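Local coordinates for protein ESSB (Geobacillus thermodenitrificans, PDB 4ANO) that is an integral membrane component of the type VII secretion system, present here as its cytoplasmic fragment, at residues Leu40-Leu45 against Glu132-Asp137; Ile107-Pro112 against Phe125-Val130. One frame throughout, in Å; residues are numbered along the deposited sequence. Where two conformers were deposited one is given.

Contact 1: Leu40-Leu45 against Glu132-Asp137; sequences LELEVL and ESLPPD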
loop_
_atom_site.group_PDB
_atom_site.type_symbol
_atom_site.label_atom_id
_atom_site.label_comp_id
_atom_site.label_asym_id
_atom_site.label_seq_id
_atom_site.Cartn_x
_atom_site.Cartn_y
_atom_site.Cartn_z
ATOM N N LEU A 40 -9.324 6.349 23.373
ATOM C CA LEU A 40 -10.401 5.506 22.859
ATOM C C LEU A 40 -10.667 5.589 21.331
ATOM O O LEU A 40 -11.165 4.636 20.732
ATOM C CB LEU A 40 -11.680 5.864 23.630
ATOM C CG LEU A 40 -12.928 5.060 23.269
ATOM C CD1 LEU A 40 -12.697 3.534 23.451
ATOM C CD2 LEU A 40 -13.950 5.419 24.375
ATOM N N GLU A 41 -10.317 6.739 20.724
ATOM C CA GLU A 41 -10.391 6.931 19.247
ATOM C C GLU A 41 -9.613 5.895 18.492
ATOM O O GLU A 41 -9.957 5.640 17.338
ATOM C CB GLU A 41 -9.825 8.298 18.837
ATOM C CG GLU A 41 -10.579 9.496 19.461
ATOM C CD GLU A 41 -9.804 10.816 19.531
ATOM O OE1 GLU A 41 -8.740 11.006 18.909
ATOM O OE2 GLU A 41 -10.304 11.703 20.256
ATOM N N LEU A 42 -8.567 5.317 19.125
ATOM C CA LEU A 42 -7.684 4.334 18.445
ATOM C C LEU A 42 -8.232 2.906 18.488
ATOM O O LEU A 42 -7.691 1.998 17.848
ATOM C CB LEU A 42 -6.241 4.387 19.026
ATOM C CG LEU A 42 -5.564 5.742 18.935
ATOM C CD1 LEU A 42 -4.069 5.475 19.190
ATOM C CD2 LEU A 42 -5.786 6.387 17.488
ATOM N N GLU A 43 -9.308 2.696 19.230
ATOM C CA GLU A 43 -9.881 1.333 19.388
ATOM C C GLU A 43 -10.313 0.767 18.028
ATOM O O GLU A 43 -10.209 -0.480 17.825
ATOM C CB GLU A 43 -10.967 1.295 20.517
ATOM C CG GLU A 43 -11.513 -0.181 20.865
ATOM C CD GLU A 43 -12.241 -0.856 19.738
ATOM O OE1 GLU A 43 -12.951 -0.137 19.001
ATOM O OE2 GLU A 43 -12.151 -2.128 19.591
ATOM N N VAL A 44 -10.688 1.643 17.071
ATOM C CA VAL A 44 -11.086 1.210 15.722
ATOM C C VAL A 44 -9.948 0.396 15.039
ATOM O O VAL A 44 -10.211 -0.371 14.137
ATOM C CB VAL A 44 -11.524 2.404 14.898
ATOM C CG1 VAL A 44 -10.341 3.353 14.505
ATOM C CG2 VAL A 44 -12.341 1.962 13.705
ATOM N N LEU A 45 -8.702 0.539 15.521
ATOM C CA LEU A 45 -7.571 -0.101 14.854
ATOM C C LEU A 45 -7.603 -1.581 15.193
ATOM O O LEU A 45 -6.968 -2.353 14.454
ATOM C CB LEU A 45 -6.239 0.504 15.323
ATOM C CG LEU A 45 -5.895 1.921 14.713
ATOM C CD1 LEU A 45 -4.464 2.389 15.258
ATOM C CD2 LEU A 45 -5.860 1.790 13.191
ATOM N N GLU A 132 -8.470 12.392 12.149
ATOM C CA GLU A 132 -8.330 13.408 13.251
ATOM C C GLU A 132 -7.633 12.828 14.521
ATOM O O GLU A 132 -7.755 13.364 15.634
ATOM C CB GLU A 132 -9.717 13.933 13.633
ATOM C CG GLU A 132 -10.380 14.813 12.603
ATOM C CD GLU A 132 -11.561 15.551 13.140
ATOM O OE1 GLU A 132 -12.598 14.908 13.483
ATOM O OE2 GLU A 132 -11.448 16.807 13.188
ATOM N N SER A 133 -6.907 11.701 14.375
ATOM C CA SER A 133 -6.326 11.069 15.507
ATOM C C SER A 133 -4.868 10.599 15.290
ATOM O O SER A 133 -4.012 10.836 16.110
ATOM C CB SER A 133 -7.174 9.884 15.990
ATOM O OG SER A 133 -8.473 10.261 16.426
ATOM N N LEU A 134 -4.582 9.875 14.212
ATOM C CA LEU A 134 -3.308 9.186 14.083
ATOM C C LEU A 134 -2.963 9.198 12.606
ATOM O O LEU A 134 -3.723 8.789 11.794
ATOM C CB LEU A 134 -3.461 7.707 14.573
ATOM C CG LEU A 134 -2.152 6.934 14.558
ATOM C CD1 LEU A 134 -1.391 7.433 15.863
ATOM C CD2 LEU A 134 -2.403 5.441 14.697
ATOM N N PRO A 135 -1.804 9.689 12.261
ATOM C CA PRO A 135 -1.496 9.810 10.810
ATOM C C PRO A 135 -1.499 8.432 10.104
ATOM O O PRO A 135 -1.049 7.456 10.657
ATOM C CB PRO A 135 -0.073 10.387 10.808
ATOM C CG PRO A 135 0.089 11.040 12.171
ATOM C CD PRO A 135 -0.686 10.131 13.107
ATOM N N PRO A 136 -1.930 8.401 8.853
ATOM C CA PRO A 136 -2.464 9.580 8.105
ATOM C C PRO A 136 -3.836 9.922 8.678
ATOM O O PRO A 136 -4.733 9.057 8.784
ATOM C CB PRO A 136 -2.545 9.065 6.656
ATOM C CG PRO A 136 -2.755 7.574 6.849
ATOM C CD PRO A 136 -1.814 7.228 8.006
ATOM N N ASP A 137 -3.993 11.170 9.068
ATOM C CA ASP A 137 -5.193 11.551 9.866
ATOM C C ASP A 137 -6.203 12.469 9.143
ATOM O O ASP A 137 -7.137 12.963 9.756
ATOM C CB ASP A 137 -4.721 12.204 11.211
ATOM C CG ASP A 137 -3.939 13.511 11.016
ATOM O OD1 ASP A 137 -3.947 14.124 9.921
ATOM O OD2 ASP A 137 -3.227 13.941 11.949
#
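A classic beta bulge, in which Ser133 and Leu134 both face Val130, lies against the 3-10 segment 40-45 through Glu41, Leu42 and Leu45. That segment stands between strands 25-30 and 53-58, a place consistent with the helix C position of a kinase-like fold. The polar end of the contact is one bond: Ser133 OG donates to Glu41 OE1 over 2.6 Å, coming from above the carboxylate plane, 36° out of it. A short hydroxyl suits the spot, since OG also lies 3.4 Å from Glu41 CB, beside the root of the acid chain. The carboxylate is held at both oxygens, because OE1 also accepts from Gln37 N and OE2 from Asp38 N; this grip would limit its rotation and probably supports a charged form. Beside Glu41, Leu42 and, one turn further on, Leu45 present branched apolar ends on the same flank of the segment, their backbones tied by the bond from Leu45 N to Leu42 O. Leu42 CD2 rests 4.0 Å from Ser133 CB and equally far from Leu134 CB. Ile56 of strand 53-58 touches both leucines, while Phe29 of strand 25-30 packs on Leu134. Leu134 turns CG anti to its own backbone N (chi1 -176°), and its side chain crosses that of Leu45 at about a right angle, with Leu134 CD2 meeting Leu45 CD1 at 3.7 Å.

Contact 2: Ile107-Pro112 against Phe125-Val130; sequences IFIVCP and FLHVGV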
loop_
_atom_site.group_PDB
_atom_site.type_symbol
_atom_site.label_atom_id
_atom_site.label_comp_id
_atom_site.label_asym_id
_atom_site.label_seq_id
_atom_site.Cartn_x
_atom_site.Cartn_y
_atom_site.Cartn_z
ATOM N N ILE A 107 -7.996 5.537 7.509
ATOM C CA ILE A 107 -7.384 6.225 6.363
ATOM C C ILE A 107 -6.182 5.456 5.885
ATOM O O ILE A 107 -5.293 5.135 6.699
ATOM C CB ILE A 107 -6.994 7.672 6.701
ATOM C CG1 ILE A 107 -8.264 8.468 7.124
ATOM C CG2 ILE A 107 -6.250 8.344 5.534
ATOM C CD1 ILE A 107 -7.997 9.945 7.606
ATOM N N PHE A 108 -6.107 5.152 4.592
ATOM C CA PHE A 108 -5.055 4.234 4.112
ATOM C C PHE A 108 -3.840 4.932 3.503
ATOM O O PHE A 108 -3.997 5.978 2.838
ATOM C CB PHE A 108 -5.681 3.217 3.148
ATOM C CG PHE A 108 -6.682 2.328 3.845
ATOM C CD1 PHE A 108 -6.256 1.207 4.518
ATOM C CD2 PHE A 108 -8.041 2.694 3.912
ATOM C CE1 PHE A 108 -7.174 0.397 5.208
ATOM C CE2 PHE A 108 -8.976 1.910 4.624
ATOM C CZ PHE A 108 -8.543 0.764 5.259
ATOM N N ILE A 109 -2.651 4.454 3.878
ATOM C CA ILE A 109 -1.354 4.901 3.274
ATOM C C ILE A 109 -0.798 3.726 2.496
ATOM O O ILE A 109 -0.581 2.608 3.049
ATOM C CB ILE A 109 -0.340 5.502 4.294
ATOM C CG1 ILE A 109 1.077 5.707 3.658
ATOM C CG2 ILE A 109 -0.172 4.611 5.624
ATOM C CD1 ILE A 109 1.910 6.717 4.511
ATOM N N VAL A 110 -0.514 3.967 1.188
ATOM C CA VAL A 110 -0.169 2.871 0.298
ATOM C C VAL A 110 1.306 2.973 -0.106
ATOM O O VAL A 110 1.783 3.952 -0.712
ATOM C CB VAL A 110 -1.058 2.865 -0.966
ATOM C CG1 VAL A 110 -0.620 1.756 -1.913
ATOM C CG2 VAL A 110 -2.542 2.761 -0.553
ATOM N N CYS A 111 2.086 1.951 0.227
ATOM C CA CYS A 111 3.470 1.861 -0.185
ATOM C C CYS A 111 3.905 0.406 0.039
ATOM O O CYS A 111 3.237 -0.278 0.798
ATOM C CB CYS A 111 4.380 2.906 0.422
ATOM S SG CYS A 111 4.403 2.667 2.292
ATOM N N PRO A 112 4.993 -0.044 -0.590
ATOM C CA PRO A 112 5.368 -1.464 -0.509
ATOM C C PRO A 112 5.672 -1.897 0.923
ATOM O O PRO A 112 5.285 -3.031 1.269
ATOM C CB PRO A 112 6.641 -1.542 -1.422
ATOM C CG PRO A 112 6.265 -0.539 -2.512
ATOM C CD PRO A 112 5.639 0.635 -1.737
ATOM N N PHE A 125 -3.118 -4.044 4.507
ATOM C CA PHE A 125 -2.250 -3.020 5.051
ATOM C C PHE A 125 -1.799 -3.340 6.423
ATOM O O PHE A 125 -2.586 -3.894 7.237
ATOM C CB PHE A 125 -2.992 -1.646 5.100
ATOM C CG PHE A 125 -3.335 -1.147 3.787
ATOM C CD1 PHE A 125 -2.364 -0.535 3.011
ATOM C CD2 PHE A 125 -4.590 -1.316 3.268
ATOM C CE1 PHE A 125 -2.645 -0.064 1.768
ATOM C CE2 PHE A 125 -4.888 -0.903 1.992
ATOM C CZ PHE A 125 -3.905 -0.295 1.219
ATOM N N LEU A 126 -0.577 -2.980 6.749
ATOM C CA LEU A 126 -0.056 -3.105 8.021
ATOM C C LEU A 126 -0.506 -1.968 8.922
ATOM O O LEU A 126 -1.316 -2.177 9.836
ATOM C CB LEU A 126 1.481 -3.163 7.993
ATOM C CG LEU A 126 1.947 -4.480 7.328
ATOM C CD1 LEU A 126 3.342 -4.419 6.848
ATOM C CD2 LEU A 126 1.773 -5.633 8.350
ATOM N N HIS A 127 -0.005 -0.792 8.673
ATOM C CA HIS A 127 -0.402 0.399 9.448
ATOM C C HIS A 127 -1.604 1.109 8.774
ATOM O O HIS A 127 -1.633 1.230 7.562
ATOM C CB HIS A 127 0.714 1.406 9.513
ATOM C CG HIS A 127 0.291 2.697 10.161
ATOM N ND1 HIS A 127 0.034 2.811 11.506
ATOM C CD2 HIS A 127 -0.091 3.856 9.606
ATOM C CE1 HIS A 127 -0.435 4.015 11.769
ATOM N NE2 HIS A 127 -0.474 4.698 10.634
ATOM N N VAL A 128 -2.564 1.574 9.598
ATOM C CA VAL A 128 -3.721 2.345 9.050
ATOM C C VAL A 128 -3.891 3.552 9.947
ATOM O O VAL A 128 -3.602 3.489 11.149
ATOM C CB VAL A 128 -4.943 1.444 9.150
ATOM C CG1 VAL A 128 -6.125 2.172 8.696
ATOM C CG2 VAL A 128 -4.784 0.170 8.176
ATOM N N GLY A 129 -4.121 4.733 9.297
ATOM C CA GLY A 129 -4.433 5.989 10.067
ATOM C C GLY A 129 -5.887 6.069 10.530
ATOM O O GLY A 129 -6.766 5.272 10.170
ATOM N N VAL A 130 -6.074 6.982 11.494
ATOM C CA VAL A 130 -7.385 7.285 12.025
ATOM C C VAL A 130 -7.678 8.717 11.888
ATOM O O VAL A 130 -6.921 9.593 12.307
ATOM C CB VAL A 130 -7.462 6.901 13.529
ATOM C CG1 VAL A 130 -8.902 7.099 14.072
ATOM C CG2 VAL A 130 -7.024 5.443 13.665
HETATM O O HOH W 1 -3.011 1.949 5.263
#
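Phe108 and Phe125 both carry CG anti to the carbonyl carbon, with chi1 of -65° and -64°, and their side chains cross at about a right angle. Phe108 was deposited in two conformers, and its geometry here holds for one of them. In that one the rings meet obliquely, planes 43° apart and centroids 5.0 Å apart, Phe108 CB lies over one face of Phe125, and Phe108 CE1 comes 3.8 Å from Val128 CG2. Val110 CG2 reaches Phe125 CE1 at 3.7 Å. A large flat ring suits the buried place of Phe125, where Leu94 and Val98 of helix 84-98 also pack on it. Ile107 and Gly129 form the antiparallel hydrogen-bonded pair of the two-stranded sheet 106-107/129-130, a pairing that resembles the one between beta-6, before the catalytic loop, and beta-9, after the DFG turn, in protein kinases, consistent with the clan of this family. Ile107 N donates to Gly129 O, and Gly129 N to Ile107 O, each over 2.9 Å. Having no side chain, Gly129 can lie close beside the partner backbone, the two CA atoms being 4.7 Å apart. Beyond this pair a water bridges the backbones, accepting from Ile109 N at 2.9 Å and donating to His127 O at 2.8 Å. Ile109 CG2 sits at the edge of the His127 ring, near its plane, 4.1 Å from CD2.

How the contacts relate
The two contacts have centres about 12 Å apart and touch. Along the chain 40-45 comes first, then 107-112 and 125-130, and finally 132-137, so contact 2 falls within the span that contact 1 brings together. Contact 2 lies near the middle of the chain, about 6 Å from its centre, whereas contact 1 lies about 18 Å out, beside the four-stranded sheet. His127 NE2 and Pro135 O, 2.8 Å apart, probably form a hydrogen bond, and Ile107 packs on Pro136 and Asp137. Strand 129-130 of this cytoplasmic fragment is common to both: Val130 is touched by Leu42, Val44 and Leu45 of contact 1, and Gly129 pairs with Ile107 in contact 2.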